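Local coordinates for protein putative phosphatase (Bacteroides thetaiotaomicron, PDB 3KYA) that is of unknown function, though probably a phosphatase, and binds zinc ions, probably pairing an IPT/TIG domain with a beta-propeller, at residues P349-Y361 and V365-G377. Sequence-based numbering, arbitrary orientation. Where two conformers were deposited one is given.
With EDO (1,2-ethanediol), chain I.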
ATOM      1  N   PRO A 349      23.026  -0.126 -16.319  1.00 15.73           N
ATOM      2  CA  PRO A 349      21.975   0.065 -15.318  1.00 15.34           C
ATOM      3  C   PRO A 349      21.657   1.526 -15.011  1.00 14.87           C
ATOM      4  O   PRO A 349      22.383   2.436 -15.421  1.00 14.91           O
ATOM      5  CB  PRO A 349      22.562  -0.612 -14.067  1.00 15.32           C
ATOM      6  CG  PRO A 349      24.029  -0.371 -14.202  1.00 16.63           C
ATOM      7  CD  PRO A 349      24.298  -0.549 -15.694  1.00 15.92           C
ATOM      8  N   TYR A 350      20.563   1.729 -14.287  1.00 14.53           N
ATOM      9  CA  TYR A 350      20.132   3.057 -13.874  1.00 14.44           C
ATOM     10  C   TYR A 350      19.674   3.031 -12.413  1.00 13.98           C
ATOM     11  O   TYR A 350      19.287   1.984 -11.888  1.00 13.11           O
ATOM     12  CB  TYR A 350      19.027   3.587 -14.805  1.00 14.70           C
ATOM     13  CG  TYR A 350      17.755   2.737 -14.904  1.00 16.21           C
ATOM     14  CD1 TYR A 350      16.745   2.843 -13.951  1.00 16.83           C
ATOM     15  CD2 TYR A 350      17.551   1.858 -15.971  1.00 17.86           C
ATOM     16  CE1 TYR A 350      15.579   2.095 -14.047  1.00 17.17           C
ATOM     17  CE2 TYR A 350      16.378   1.108 -16.078  1.00 17.31           C
ATOM     18  CZ  TYR A 350      15.404   1.228 -15.110  1.00 18.05           C
ATOM     19  OH  TYR A 350      14.237   0.499 -15.202  1.00 19.83           O
ATOM     20  N   ASN A 351      19.725   4.194 -11.768  1.00 13.03           N
ATOM     21  CA  ASN A 351      19.321   4.304 -10.368  0.50 13.33           C
ATOM     22  C   ASN A 351      17.847   3.922 -10.219  1.00 13.27           C
ATOM     23  O   ASN A 351      16.998   4.380 -10.966  1.00 13.10           O
ATOM     24  CB  ASN A 351      19.617   5.700  -9.812  0.50 13.39           C
ATOM     25  CG  ASN A 351      21.104   6.024  -9.815  0.50 13.86           C
ATOM     26  OD1 ASN A 351      21.905   5.306 -10.408  0.50 13.66           O
ATOM     27  ND2 ASN A 351      21.474   7.130  -9.171  0.50 15.52           N
ATOM     28  N   PHE A 352      17.561   3.039  -9.264  1.00 13.78           N
ATOM     29  CA  PHE A 352      16.203   2.511  -9.054  1.00 13.65           C
ATOM     30  C   PHE A 352      15.576   2.921  -7.714  1.00 13.76           C
ATOM     31  O   PHE A 352      14.569   3.637  -7.704  1.00 13.91           O
ATOM     32  CB  PHE A 352      16.230   0.973  -9.243  1.00 14.20           C
ATOM     33  CG  PHE A 352      14.880   0.305  -9.057  1.00 15.33           C
ATOM     34  CD1 PHE A 352      13.768   0.725  -9.780  1.00 17.12           C
ATOM     35  CD2 PHE A 352      14.735  -0.763  -8.180  1.00 16.34           C
ATOM     36  CE1 PHE A 352      12.528   0.109  -9.600  1.00 17.10           C
ATOM     37  CE2 PHE A 352      13.495  -1.370  -7.990  1.00 16.17           C
ATOM     38  CZ  PHE A 352      12.402  -0.945  -8.706  1.00 17.24           C
ATOM     39  N   VAL A 353      16.138   2.472  -6.592  1.00 13.36           N
ATOM     40  CA  VAL A 353      15.616   2.846  -5.269  1.00 13.47           C
ATOM     41  C   VAL A 353      16.753   3.207  -4.322  1.00 14.13           C
ATOM     42  O   VAL A 353      17.840   2.644  -4.408  1.00 14.09           O
ATOM     43  CB  VAL A 353      14.755   1.738  -4.621  1.00 13.70           C
ATOM     44  CG1 VAL A 353      13.444   1.533  -5.397  1.00 13.19           C
ATOM     45  CG2 VAL A 353      15.554   0.432  -4.507  1.00 11.92           C
ATOM     46  N   GLY A 354      16.488   4.149  -3.418  1.00 14.45           N
ATOM     47  CA  GLY A 354      17.491   4.613  -2.474  1.00 14.89           C
ATOM     48  C   GLY A 354      18.191   5.862  -2.987  1.00 15.64           C
ATOM     49  O   GLY A 354      18.106   6.189  -4.179  1.00 15.84           O
ATOM     50  N   GLY A 355      18.890   6.544  -2.079  1.00 16.34           N
ATOM     51  CA  GLY A 355      19.637   7.749  -2.392  1.00 17.21           C
ATOM     52  C   GLY A 355      21.124   7.526  -2.595  1.00 17.55           C
ATOM     53  O   GLY A 355      21.818   7.076  -1.700  1.00 17.25           O
ATOM     54  N   TYR A 356      21.582   7.833  -3.803  1.00 18.71           N
ATOM     55  CA  TYR A 356      22.986   7.802  -4.202  1.00 18.96           C
ATOM     56  C   TYR A 356      23.889   8.455  -3.143  1.00 18.77           C
ATOM     57  O   TYR A 356      23.845   9.668  -2.957  1.00 17.89           O
ATOM     58  CB  TYR A 356      23.100   8.551  -5.548  1.00 19.51           C
ATOM     59  CG  TYR A 356      24.490   8.821  -6.081  1.00 20.33           C
ATOM     60  CD1 TYR A 356      25.170   7.870  -6.823  1.00 23.18           C
ATOM     61  CD2 TYR A 356      25.091  10.071  -5.912  1.00 23.39           C
ATOM     62  CE1 TYR A 356      26.443   8.127  -7.339  1.00 24.86           C
ATOM     63  CE2 TYR A 356      26.360  10.339  -6.421  1.00 24.17           C
ATOM     64  CZ  TYR A 356      27.029   9.363  -7.136  1.00 25.12           C
ATOM     65  OH  TYR A 356      28.283   9.612  -7.643  1.00 27.42           O
ATOM     66  N   LYS A 357      24.695   7.640  -2.454  1.00 18.00           N
ATOM     67  CA  LYS A 357      25.629   8.113  -1.417  1.00 18.10           C
ATOM     68  C   LYS A 357      24.947   8.838  -0.247  1.00 17.62           C
ATOM     69  O   LYS A 357      25.566   9.683   0.413  1.00 17.33           O
ATOM     70  CB  LYS A 357      26.718   9.028  -2.017  1.00 18.60           C
ATOM     71  CG  LYS A 357      27.425   8.447  -3.228  1.00 20.59           C
ATOM     72  CD  LYS A 357      28.609   9.289  -3.701  1.00 22.32           C
ATOM     73  CE  LYS A 357      29.755   9.262  -2.696  1.00 23.68           C
ATOM     74  NZ  LYS A 357      31.028   9.861  -3.219  1.00 24.14           N
ATOM     75  N   GLN A 358      23.689   8.508   0.019  1.00 16.68           N
ATOM     76  CA  GLN A 358      22.929   9.138   1.095  1.00 17.22           C
ATOM     77  C   GLN A 358      22.265   8.086   1.979  1.00 16.61           C
ATOM     78  O   GLN A 358      21.162   7.642   1.691  1.00 15.90           O
ATOM     79  CB  GLN A 358      21.869  10.072   0.498  1.00 17.92           C
ATOM     80  CG  GLN A 358      22.460  11.140  -0.425  1.00 21.27           C
ATOM     81  CD  GLN A 358      21.443  11.747  -1.386  1.00 27.57           C
ATOM     82  OE1 GLN A 358      20.395  12.263  -0.972  1.00 31.30           O
ATOM     83  NE2 GLN A 358      21.775  11.724  -2.688  1.00 30.77           N
ATOM     84  N   SER A 359      22.944   7.695   3.055  1.00 16.19           N
ATOM     85  CA  SER A 359      22.394   6.728   3.996  1.00 16.08           C
ATOM     86  C   SER A 359      21.208   7.300   4.773  1.00 16.06           C
ATOM     87  O   SER A 359      21.125   8.506   5.010  1.00 15.71           O
ATOM     88  CB  SER A 359      23.462   6.275   4.995  1.00 16.10           C
ATOM     89  OG  SER A 359      23.923   7.343   5.800  1.00 16.38           O
ATOM     90  N   GLY A 360      20.293   6.420   5.167  1.00 15.54           N
ATOM     91  CA  GLY A 360      19.142   6.815   5.977  1.00 15.52           C
ATOM     92  C   GLY A 360      18.147   5.683   6.153  1.00 15.23           C
ATOM     93  O   GLY A 360      18.429   4.538   5.815  1.00 14.75           O
ATOM     94  N   TYR A 361      16.990   6.021   6.709  1.00 15.31           N
ATOM     95  CA  TYR A 361      15.887   5.083   6.851  1.00 15.19           C
ATOM     96  C   TYR A 361      14.590   5.805   6.488  1.00 15.34           C
ATOM     97  O   TYR A 361      14.089   6.638   7.256  1.00 15.44           O
ATOM     98  CB  TYR A 361      15.814   4.502   8.261  1.00 15.46           C
ATOM     99  CG  TYR A 361      14.596   3.629   8.439  1.00 14.83           C
ATOM    100  CD1 TYR A 361      14.466   2.444   7.730  1.00 15.27           C
ATOM    101  CD2 TYR A 361      13.568   3.993   9.300  1.00 16.03           C
ATOM    102  CE1 TYR A 361      13.337   1.643   7.867  1.00 15.55           C
ATOM    103  CE2 TYR A 361      12.441   3.191   9.449  1.00 16.66           C
ATOM    104  CZ  TYR A 361      12.337   2.016   8.733  1.00 15.52           C
ATOM    105  OH  TYR A 361      11.216   1.228   8.869  1.00 15.14           O
ATOM    106  N   VAL A 365       9.083   6.103  -2.456  1.00 16.55           N
ATOM    107  CA  VAL A 365       9.153   5.603  -3.825  1.00 16.72           C
ATOM    108  C   VAL A 365      10.471   5.971  -4.483  1.00 16.19           C
ATOM    109  O   VAL A 365      10.951   7.104  -4.355  1.00 15.61           O
ATOM    110  CB  VAL A 365       7.999   6.213  -4.697  1.00 17.24           C
ATOM    111  CG1 VAL A 365       8.046   5.675  -6.139  1.00 17.75           C
ATOM    112  CG2 VAL A 365       6.654   5.932  -4.070  1.00 17.21           C
ATOM    113  N   GLY A 366      11.041   5.024  -5.216  1.00 15.40           N
ATOM    114  CA  GLY A 366      12.262   5.261  -5.983  1.00 15.45           C
ATOM    115  C   GLY A 366      13.441   5.855  -5.230  1.00 15.53           C
ATOM    116  O   GLY A 366      13.782   5.396  -4.132  1.00 15.06           O
ATOM    117  N   THR A 367      14.049   6.889  -5.816  1.00 15.70           N
ATOM    118  CA  THR A 367      15.231   7.544  -5.241  1.00 15.66           C
ATOM    119  C   THR A 367      14.941   8.464  -4.041  1.00 15.58           C
ATOM    120  O   THR A 367      15.849   9.141  -3.547  1.00 16.10           O
ATOM    121  CB  THR A 367      16.049   8.257  -6.340  1.00 16.13           C
ATOM    122  OG1 THR A 367      15.216   9.212  -7.002  1.00 16.40           O
ATOM    123  CG2 THR A 367      16.571   7.221  -7.350  1.00 16.15           C
ATOM    124  N   GLU A 368      13.681   8.512  -3.601  0.50 15.69           N
ATOM    125  CA  GLU A 368      13.306   9.248  -2.390  0.50 15.89           C
ATOM    126  C   GLU A 368      13.394   8.319  -1.165  0.50 15.57           C
ATOM    127  O   GLU A 368      13.393   8.783  -0.029  0.50 15.55           O
ATOM    128  CB  GLU A 368      11.899   9.838  -2.510  0.50 16.43           C
ATOM    129  CG  GLU A 368      11.758  10.902  -3.595  0.50 17.52           C
ATOM    130  CD  GLU A 368      12.637  12.118  -3.347  0.50 20.14           C
ATOM    131  OE1 GLU A 368      12.960  12.402  -2.176  0.50 21.85           O
ATOM    132  OE2 GLU A 368      12.998  12.799  -4.330  0.50 21.84           O
ATOM    133  N   ALA A 369      13.458   7.007  -1.401  1.00 15.35           N
ATOM    134  CA  ALA A 369      13.601   6.037  -0.318  1.00 15.05           C
ATOM    135  C   ALA A 369      15.028   6.160   0.220  1.00 15.00           C
ATOM    136  O   ALA A 369      15.944   6.634  -0.484  1.00 14.58           O
ATOM    137  CB  ALA A 369      13.312   4.591  -0.805  1.00 15.02           C
ATOM    138  N   ARG A 370      15.213   5.771   1.474  1.00 14.71           N
ATOM    139  CA  ARG A 370      16.516   5.770   2.093  1.00 14.65           C
ATOM    140  C   ARG A 370      16.761   4.432   2.782  1.00 14.41           C
ATOM    141  O   ARG A 370      15.855   3.866   3.386  1.00 14.46           O
ATOM    142  CB  ARG A 370      16.632   6.926   3.090  1.00 15.09           C
ATOM    143  CG  ARG A 370      16.587   8.305   2.426  1.00 14.89           C
ATOM    144  CD  ARG A 370      17.866   8.598   1.646  1.00 16.62           C
ATOM    145  NE  ARG A 370      17.844   9.919   1.000  1.00 17.19           N
ATOM    146  CZ  ARG A 370      17.373  10.175  -0.223  1.00 18.52           C
ATOM    147  NH1 ARG A 370      16.856   9.223  -0.988  1.00 18.39           N
ATOM    148  NH2 ARG A 370      17.421  11.414  -0.691  1.00 19.49           N
HETATM  149  N   MSE A 371      17.995   3.951   2.663  1.00 14.02           N
HETATM  150  CA  MSE A 371      18.436   2.698   3.262  1.00 13.86           C
HETATM  151  C   MSE A 371      19.880   2.888   3.754  1.00 13.79           C
HETATM  152  O   MSE A 371      20.484   3.944   3.549  1.00 13.62           O
HETATM  153  CB  MSE A 371      18.307   1.564   2.249  1.00 14.37           C
HETATM  154  CG  MSE A 371      19.059   1.820   0.946  1.00 14.40           C
HETATM  155 SE   MSE A 371      18.597   0.605  -0.508  0.75 15.06          SE
HETATM  156  CE  MSE A 371      16.773   1.099  -0.907  1.00 17.09           C
ATOM    157  N   ASN A 372      20.442   1.882   4.418  1.00 13.40           N
ATOM    158  CA  ASN A 372      21.761   2.030   4.997  1.00 13.46           C
ATOM    159  C   ASN A 372      22.494   0.684   5.010  1.00 13.66           C
ATOM    160  O   ASN A 372      22.256  -0.153   5.880  1.00 13.60           O
ATOM    161  CB  ASN A 372      21.618   2.624   6.400  1.00 13.37           C
ATOM    162  CG  ASN A 372      22.921   3.119   6.965  1.00 13.12           C
ATOM    163  OD1 ASN A 372      23.993   2.803   6.455  1.00 13.91           O
ATOM    164  ND2 ASN A 372      22.840   3.908   8.033  1.00 14.89           N
ATOM    165  N   ASN A 373      23.407   0.531   4.048  1.00 13.74           N
ATOM    166  CA  ASN A 373      24.169  -0.715   3.848  0.50 13.56           C
ATOM    167  C   ASN A 373      23.235  -1.857   3.441  1.00 13.76           C
ATOM    168  O   ASN A 373      23.066  -2.835   4.196  1.00 13.52           O
ATOM    169  CB  ASN A 373      25.015  -1.139   5.074  0.50 13.41           C
ATOM    170  CG  ASN A 373      26.296  -0.339   5.232  0.50 13.10           C
ATOM    171  OD1 ASN A 373      27.393  -0.865   5.034  0.50 11.84           O
ATOM    172  ND2 ASN A 373      26.166   0.921   5.603  0.50 11.80           N
ATOM    173  N   PRO A 374      22.601  -1.748   2.257  1.00 13.82           N
ATOM    174  CA  PRO A 374      21.721  -2.819   1.781  1.00 14.38           C
ATOM    175  C   PRO A 374      22.547  -4.052   1.410  1.00 14.38           C
ATOM    176  O   PRO A 374      23.539  -3.934   0.666  1.00 14.62           O
ATOM    177  CB  PRO A 374      21.065  -2.223   0.537  1.00 13.81           C
ATOM    178  CG  PRO A 374      22.055  -1.209   0.040  1.00 14.61           C
ATOM    179  CD  PRO A 374      22.722  -0.656   1.266  1.00 14.28           C
ATOM    180  N   CYS A 375      22.158  -5.205   1.946  1.00 14.58           N
ATOM    181  CA  CYS A 375      22.886  -6.453   1.710  1.00 14.42           C
ATOM    182  C   CYS A 375      22.042  -7.455   0.900  1.00 14.25           C
ATOM    183  O   CYS A 375      21.398  -7.056  -0.074  1.00 14.38           O
ATOM    184  CB  CYS A 375      23.444  -6.995   3.041  1.00 14.50           C
ATOM    185  SG  CYS A 375      24.742  -5.910   3.774  1.00 15.34           S
ATOM    186  N   GLN A 376      21.997  -8.724   1.299  1.00 12.97           N
ATOM    187  CA  GLN A 376      21.406  -9.746   0.445  1.00 13.21           C
ATOM    188  C   GLN A 376      19.922  -9.546   0.178  1.00 12.63           C
ATOM    189  O   GLN A 376      19.170  -9.173   1.071  1.00 13.38           O
ATOM    190  CB  GLN A 376      21.639 -11.146   1.025  1.00 13.23           C
ATOM    191  CG  GLN A 376      21.410 -12.270   0.005  1.00 12.85           C
ATOM    192  CD  GLN A 376      21.985 -13.598   0.460  1.00 14.12           C
ATOM    193  OE1 GLN A 376      22.234 -13.796   1.647  1.00 12.80           O
ATOM    194  NE2 GLN A 376      22.200 -14.518  -0.491  1.00 13.33           N
ATOM    195  N   GLY A 377      19.521  -9.841  -1.053  1.00 12.73           N
ATOM    196  CA  GLY A 377      18.146  -9.711  -1.487  1.00 12.87           C
ATOM    197  C   GLY A 377      17.654 -10.936  -2.225  1.00 12.81           C
ATOM    198  O   GLY A 377      18.443 -11.671  -2.809  1.00 13.19           O
TER
HETATM  199  C1  EDO I   8      11.354  -0.822 -18.587  1.00 44.04           C
HETATM  200  O1  EDO I   8      11.862  -1.981 -19.249  1.00 44.45           O
HETATM  201  C2  EDO I   8      12.151  -0.571 -17.322  1.00 44.42           C
HETATM  202  O2  EDO I   8      13.553  -0.532 -17.599  1.00 43.56           O
HETATM  203  O   HOH W   1      19.598   5.527   0.671  1.00 15.79           O
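G354 N donates to G366 O across the contact (3.1 Å, N-H...O angle 158°). A369 N reaches the same oxygen from the opposite face of its carbonyl plane, so G366 O has two donors. Further along, G360 N donates to M371 O at 3.0 Å. S359 CA adds a weak CA-H...O contact to that oxygen. A water sits between these two bonds. It accepts from G355 N and M371 N, and so links both segments; Q358 O lies 2.8 Å from the water oxygen and is one of several acceptors competing for its protons.

R370 NH1 is held within its own segment. R370 NH1 donates to T367 O and A369 O, both at 2.8 Å and both close to the guanidinium plane. The two bonds fix the rotation of the group. The side chain bends at chi2 (-71°), which lets the guanidinium fold back to these carbonyls. G355 CA lies over one guanidinium face, 3.4 Å from R370 NH1; a side chain at G355 would clash there. Q358 OE1 is 3.1 Å from R370 NH2, but the angle is too poor for a hydrogen bond. The Q358 amide stands 77° from the guanidinium plane, and its NE2 donates to Y356 O instead. An alanine in place of R370 would probably leave T367 O and A369 O without their NH1 donor and open a gap beneath G355.

V353 CG2 meets the selenomethionine methyl, M371 CE, at 3.9 Å. G360 O and R370 O are satisfied by N400 and R404. F352 and V353 both pair with F334 in a classic beta bulge on strand 345-352. The contact closes the long loop from this outermost strand to strand 374-381, the first of the next four-stranded antiparallel sheet, consistent with a blade-to-blade connection in a beta-propeller.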